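Local coordinates for threonine synthase (Brucella melitensis bv. 1, PDB 4F4F), which probably catalyses the pyridoxal-phosphate-dependent conversion of O-phospho-L-homoserine and water to L-threonine and phosphate, the last step of threonine biosynthesis, at residues Leu246-Arg251 against Met274-Glu279; Val57-Ala62 against Tyr239-Leu244. All coordinates share one frame; numbering follows the deposited sequence.

Contact 1. Residues Leu246-Arg251 against Met274-Glu279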
loop_
_atom_site.group_PDB
_atom_site.type_symbol
_atom_site.label_atom_id
_atom_site.label_comp_id
_atom_site.label_asym_id
_atom_site.label_seq_id
_atom_site.Cartn_x
_atom_site.Cartn_y
_atom_site.Cartn_z
ATOM N N LEU A 246 1.196 -20.164 10.893
ATOM C CA LEU A 246 0.926 -20.269 12.314
ATOM C C LEU A 246 -0.241 -21.143 12.732
ATOM O O LEU A 246 -0.559 -21.255 13.931
ATOM C CB LEU A 246 0.811 -18.859 12.935
ATOM C CG LEU A 246 1.989 -17.962 12.553
ATOM C CD1 LEU A 246 1.697 -16.537 13.024
ATOM C CD2 LEU A 246 3.287 -18.520 13.111
ATOM N N GLY A 247 -0.851 -21.818 11.770
ATOM C CA GLY A 247 -1.810 -22.839 12.068
ATOM C C GLY A 247 -3.240 -22.542 11.700
ATOM O O GLY A 247 -4.149 -23.332 12.041
ATOM N N ALA A 248 -3.457 -21.460 10.952
ATOM C CA ALA A 248 -4.799 -21.192 10.427
ATOM C C ALA A 248 -5.380 -22.418 9.739
ATOM O O ALA A 248 -4.662 -23.138 9.021
ATOM C CB ALA A 248 -4.787 -19.982 9.477
ATOM N N PRO A 249 -6.690 -22.672 9.916
ATOM C CA PRO A 249 -7.686 -21.885 10.605
ATOM C C PRO A 249 -7.940 -22.355 12.020
ATOM O O PRO A 249 -8.883 -21.908 12.626
ATOM C CB PRO A 249 -8.956 -22.165 9.790
ATOM C CG PRO A 249 -8.816 -23.575 9.403
ATOM C CD PRO A 249 -7.305 -23.825 9.250
ATOM N N ASP A 250 -7.125 -23.264 12.531
ATOM C CA ASP A 250 -7.390 -23.876 13.828
ATOM C C ASP A 250 -7.032 -23.003 15.015
ATOM O O ASP A 250 -7.412 -23.306 16.144
ATOM C CB ASP A 250 -6.677 -25.214 13.917
ATOM C CG ASP A 250 -7.296 -26.215 12.977
ATOM O OD1 ASP A 250 -8.466 -26.538 13.174
ATOM O OD2 ASP A 250 -6.669 -26.600 12.013
ATOM N N ARG A 251 -6.277 -21.948 14.795
ATOM C CA ARG A 251 -6.250 -20.918 15.818
ATOM C C ARG A 251 -6.256 -19.556 15.138
ATOM O O ARG A 251 -5.802 -19.413 14.009
ATOM C CB ARG A 251 -5.049 -21.103 16.736
ATOM C CG ARG A 251 -3.723 -20.871 16.101
ATOM C CD ARG A 251 -2.650 -20.927 17.155
ATOM N NE ARG A 251 -1.333 -20.899 16.569
ATOM C CZ ARG A 251 -0.236 -20.545 17.211
ATOM N NH1 ARG A 251 0.902 -20.576 16.572
ATOM N NH2 ARG A 251 -0.261 -20.173 18.493
ATOM N N MET A 274 -13.362 -12.638 4.585
ATOM C CA MET A 274 -13.387 -13.833 3.751
ATOM C C MET A 274 -13.404 -15.143 4.565
ATOM O O MET A 274 -13.665 -16.189 4.000
ATOM C CB MET A 274 -12.208 -13.869 2.797
ATOM C CG MET A 274 -12.198 -12.736 1.787
ATOM S SD MET A 274 -10.620 -12.652 0.941
ATOM C CE MET A 274 -10.733 -14.159 -0.046
ATOM N N GLY A 275 -13.121 -15.065 5.872
ATOM C CA GLY A 275 -13.167 -16.234 6.766
ATOM C C GLY A 275 -11.868 -16.556 7.478
ATOM O O GLY A 275 -11.824 -17.471 8.258
ATOM N N LEU A 276 -10.795 -15.799 7.235
ATOM C CA LEU A 276 -9.569 -16.033 7.951
ATOM C C LEU A 276 -9.747 -15.697 9.432
ATOM O O LEU A 276 -10.109 -14.557 9.800
ATOM C CB LEU A 276 -8.421 -15.240 7.325
ATOM C CG LEU A 276 -7.033 -15.624 7.828
ATOM C CD1 LEU A 276 -6.663 -17.076 7.432
ATOM C CD2 LEU A 276 -6.007 -14.595 7.301
ATOM N N PRO A 277 -9.465 -16.676 10.322
ATOM C CA PRO A 277 -9.663 -16.377 11.735
ATOM C C PRO A 277 -8.639 -15.379 12.304
ATOM O O PRO A 277 -7.461 -15.707 12.455
ATOM C CB PRO A 277 -9.525 -17.745 12.394
ATOM C CG PRO A 277 -9.918 -18.700 11.318
ATOM C CD PRO A 277 -9.252 -18.129 10.113
ATOM N N ILE A 278 -9.100 -14.177 12.604
ATOM C CA ILE A 278 -8.223 -13.104 13.061
ATOM C C ILE A 278 -8.776 -12.634 14.379
ATOM O O ILE A 278 -10.008 -12.497 14.554
ATOM C CB ILE A 278 -8.121 -11.959 12.018
ATOM C CG1 ILE A 278 -7.260 -12.413 10.825
ATOM C CG2 ILE A 278 -7.511 -10.690 12.591
ATOM C CD1 ILE A 278 -7.204 -11.422 9.681
ATOM N N GLU A 279 -7.885 -12.402 15.320
ATOM C CA GLU A 279 -8.282 -11.959 16.646
ATOM C C GLU A 279 -8.227 -10.430 16.637
ATOM O O GLU A 279 -9.249 -9.780 16.429
ATOM C CB GLU A 279 -7.411 -12.638 17.711
ATOM C CG GLU A 279 -7.528 -12.110 19.144
ATOM C CD GLU A 279 -6.897 -13.054 20.187
ATOM O OE1 GLU A 279 -5.862 -12.742 20.891
ATOM O OE2 GLU A 279 -7.470 -14.137 20.310
HETATM O O HOH W 1 -6.089 -18.046 11.504
#
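P249 and P277 bring the two backbones closest, their CA atoms 6.0 Å apart, where the turn that follows helix 236-245 passes the short link from helix 263-274 into strand 278-285. The ring of P277 does most of the touching. Its CG sits 3.6 Å from the carbonyl O of P249 and 3.9 Å from CB of the same residue, so one proline meets the other partly through ring carbons and partly through backbone. Beside this pair, CB of A248 meets CD1 of L276 at 4.0 Å; with CG of L276 anti to its backbone N (chi1 -168°), that methyl reaches the alanine although the CA-CB bond does not aim at it. The polar side of the contact is indirect: one water donates to O of R251 and to O of P277, each at 2.9 Å, and so joins two carbonyls that could not bond to each other. Within the turn, R251 folds back on L246 and presents the NE side of its guanidinium edge, NE at 2.8 Å and NH1 at 3.1 Å from the one carbonyl O of L246, which lies nearly in the guanidinium plane. D250 forms salt bridges with R49 and R52, and helix 45-49 packs on P249. The peptide before P249 is cis. G247 and G275, both with positive phi, end their helices in Schellman motifs, and P277 pairs through its backbone with V253: two helix-to-strand turns placed side by side at the N-terminal ends of the adjacent parallel strands 253-258 and 278-285, as in successive alpha-beta units of a Rossmann-like sheet.

Contact 2. Residues Val57-Ala62 against Tyr239-Leu244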
loop_
_atom_site.group_PDB
_atom_site.type_symbol
_atom_site.label_atom_id
_atom_site.label_comp_id
_atom_site.label_asym_id
_atom_site.label_seq_id
_atom_site.Cartn_x
_atom_site.Cartn_y
_atom_site.Cartn_z
ATOM N N VAL A 57 2.521 -18.105 -4.364
ATOM C CA VAL A 57 1.799 -17.929 -5.613
ATOM C C VAL A 57 0.504 -18.740 -5.624
ATOM O O VAL A 57 -0.512 -18.240 -5.999
ATOM C CB VAL A 57 2.698 -18.281 -6.816
ATOM C CG1 VAL A 57 1.901 -18.425 -8.114
ATOM C CG2 VAL A 57 3.786 -17.232 -6.942
ATOM N N GLU A 58 0.541 -19.983 -5.189
ATOM C CA GLU A 58 -0.661 -20.801 -5.173
ATOM C C GLU A 58 -1.727 -20.269 -4.225
ATOM O O GLU A 58 -2.912 -20.323 -4.529
ATOM C CB GLU A 58 -0.314 -22.236 -4.799
ATOM C CG GLU A 58 0.445 -22.988 -5.878
ATOM C CD GLU A 58 0.986 -24.310 -5.354
ATOM O OE1 GLU A 58 1.444 -24.394 -4.191
ATOM O OE2 GLU A 58 0.979 -25.274 -6.097
ATOM N N VAL A 59 -1.314 -19.734 -3.074
ATOM C CA VAL A 59 -2.262 -19.165 -2.149
ATOM C C VAL A 59 -2.867 -17.897 -2.751
ATOM O O VAL A 59 -4.062 -17.662 -2.644
ATOM C CB VAL A 59 -1.623 -18.870 -0.776
ATOM C CG1 VAL A 59 -2.570 -18.085 0.133
ATOM C CG2 VAL A 59 -1.214 -20.182 -0.092
ATOM N N ALA A 60 -2.021 -17.099 -3.373
ATOM C CA ALA A 60 -2.448 -15.877 -4.067
ATOM C C ALA A 60 -3.514 -16.185 -5.140
ATOM O O ALA A 60 -4.526 -15.518 -5.231
ATOM C CB ALA A 60 -1.234 -15.175 -4.676
ATOM N N LEU A 61 -3.322 -17.235 -5.901
ATOM C CA LEU A 61 -4.294 -17.586 -6.937
ATOM C C LEU A 61 -5.623 -17.991 -6.302
ATOM O O LEU A 61 -6.692 -17.558 -6.754
ATOM C CB LEU A 61 -3.735 -18.670 -7.834
ATOM C CG LEU A 61 -2.594 -18.261 -8.770
ATOM C CD1 LEU A 61 -1.937 -19.494 -9.341
ATOM C CD2 LEU A 61 -3.088 -17.339 -9.860
ATOM N N ALA A 62 -5.567 -18.779 -5.229
ATOM C CA ALA A 62 -6.768 -19.190 -4.513
ATOM C C ALA A 62 -7.507 -17.978 -3.954
ATOM O O ALA A 62 -8.737 -17.872 -4.130
ATOM C CB ALA A 62 -6.447 -20.201 -3.400
ATOM N N TYR A 239 -1.768 -11.972 4.562
ATOM C CA TYR A 239 -2.497 -12.307 5.797
ATOM C C TYR A 239 -2.831 -13.795 5.835
ATOM O O TYR A 239 -2.564 -14.461 6.827
ATOM C CB TYR A 239 -3.753 -11.478 5.949
ATOM C CG TYR A 239 -3.449 -10.052 6.201
ATOM C CD1 TYR A 239 -3.256 -9.587 7.489
ATOM C CD2 TYR A 239 -3.363 -9.148 5.155
ATOM C CE1 TYR A 239 -2.977 -8.259 7.722
ATOM C CE2 TYR A 239 -3.037 -7.821 5.374
ATOM C CZ TYR A 239 -2.874 -7.393 6.679
ATOM O OH TYR A 239 -2.622 -6.090 6.923
ATOM N N PHE A 240 -3.312 -14.341 4.722
ATOM C CA PHE A 240 -3.473 -15.777 4.608
ATOM C C PHE A 240 -2.176 -16.582 4.777
ATOM O O PHE A 240 -2.135 -17.563 5.533
ATOM C CB PHE A 240 -4.134 -16.162 3.268
ATOM C CG PHE A 240 -5.649 -15.976 3.263
ATOM C CD1 PHE A 240 -6.217 -14.729 3.017
ATOM C CD2 PHE A 240 -6.489 -17.044 3.471
ATOM C CE1 PHE A 240 -7.592 -14.565 2.979
ATOM C CE2 PHE A 240 -7.860 -16.875 3.472
ATOM C CZ PHE A 240 -8.413 -15.646 3.219
ATOM N N THR A 241 -1.130 -16.210 4.061
ATOM C CA THR A 241 0.099 -17.029 4.087
ATOM C C THR A 241 0.744 -17.010 5.491
ATOM O O THR A 241 1.177 -18.051 6.005
ATOM C CB THR A 241 1.076 -16.648 2.971
ATOM O OG1 THR A 241 1.513 -15.272 3.129
ATOM C CG2 THR A 241 0.417 -16.882 1.573
ATOM N N ALA A 242 0.836 -15.840 6.107
ATOM C CA ALA A 242 1.334 -15.752 7.484
ATOM C C ALA A 242 0.479 -16.572 8.451
ATOM O O ALA A 242 1.012 -17.339 9.248
ATOM C CB ALA A 242 1.389 -14.295 7.933
ATOM N N ALA A 243 -0.845 -16.440 8.365
ATOM C CA ALA A 243 -1.740 -17.129 9.290
ATOM C C ALA A 243 -1.658 -18.643 9.064
ATOM O O ALA A 243 -1.701 -19.430 10.027
ATOM C CB ALA A 243 -3.188 -16.639 9.156
ATOM N N LEU A 244 -1.483 -19.072 7.815
ATOM C CA LEU A 244 -1.318 -20.501 7.535
ATOM C C LEU A 244 -0.031 -21.048 8.148
ATOM O O LEU A 244 -0.001 -22.169 8.667
ATOM C CB LEU A 244 -1.291 -20.769 6.026
ATOM C CG LEU A 244 -2.607 -20.682 5.285
ATOM C CD1 LEU A 244 -2.346 -20.580 3.746
ATOM C CD2 LEU A 244 -3.484 -21.898 5.682
#
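V59 faces T241 where helices 56-64 and 236-245 pass each other, and it is the one residue of 57-62 that carries the contact. Beginning at its CB, the nearest partner is the methyl of T241, with CG2 of the threonine 3.7 Å away. The branch then divides the work. CG1, anti to the backbone N (chi1 172°), extends to 3.5 Å from CG2 of T241 and also reaches CB of F240 at 4.0 Å. CG2 of V59 touches the same T241 methyl and also meets CD1 of L244, each at 4.0 Å, the latter methyl against methyl at the ends of both side chains. V59 is thus set against three residues on one face of the opposing helix, spaced as i, i+1 and i+4. T241 contributes its methyl rather than its hydroxyl: OG1 lies between the backbone N and the carbonyl carbon (chi1 62°), where it makes a weak hydrogen bond to O of Y238, while CG2 is turned to the valine. F240 takes part through CB alone; its ring heads off from the valine to A271 and M274 of helix 263-274. The contact is small and wholly apolar, burying 131 Å² in total, and the short axes stay 10.0 Å apart at an angle of 124°, steeply inclined and closer to antiparallel than to parallel. Behind 57-62, A60 and L61 pack on helix 74-86, while L51 from a nearby loop touches both A62 and L244. On its other side helix 236-245 lies over strand 253-258, where Y239 sets its ring edge-to-face with F255, placing it between the N-terminal helices and the mixed sheet; helix 263-274 is a further neighbour, packing against Y239 and F240.

In the fold
From the N terminus, helix 56-64 comes first, and contact 2 closes a long loop of 176 intervening residues when the chain returns as helix 236-245, joining the N-terminal region to the cofactor-binding region. Only then does contact 1 open, in the turn leaving that helix; it closes after strand 253-258 and helix 263-274, a loop of 22 residues. The two are therefore in series, neither nested nor crossed: contact 2 uses helix 236-245 itself and contact 1 the turn that leaves it. Their centres are 12 Å apart and they meet directly: A248 N probably bonds to A243 O (2.8 Å), and L276 packs on A243. Together they tie N-terminal helices to the mixed sheet.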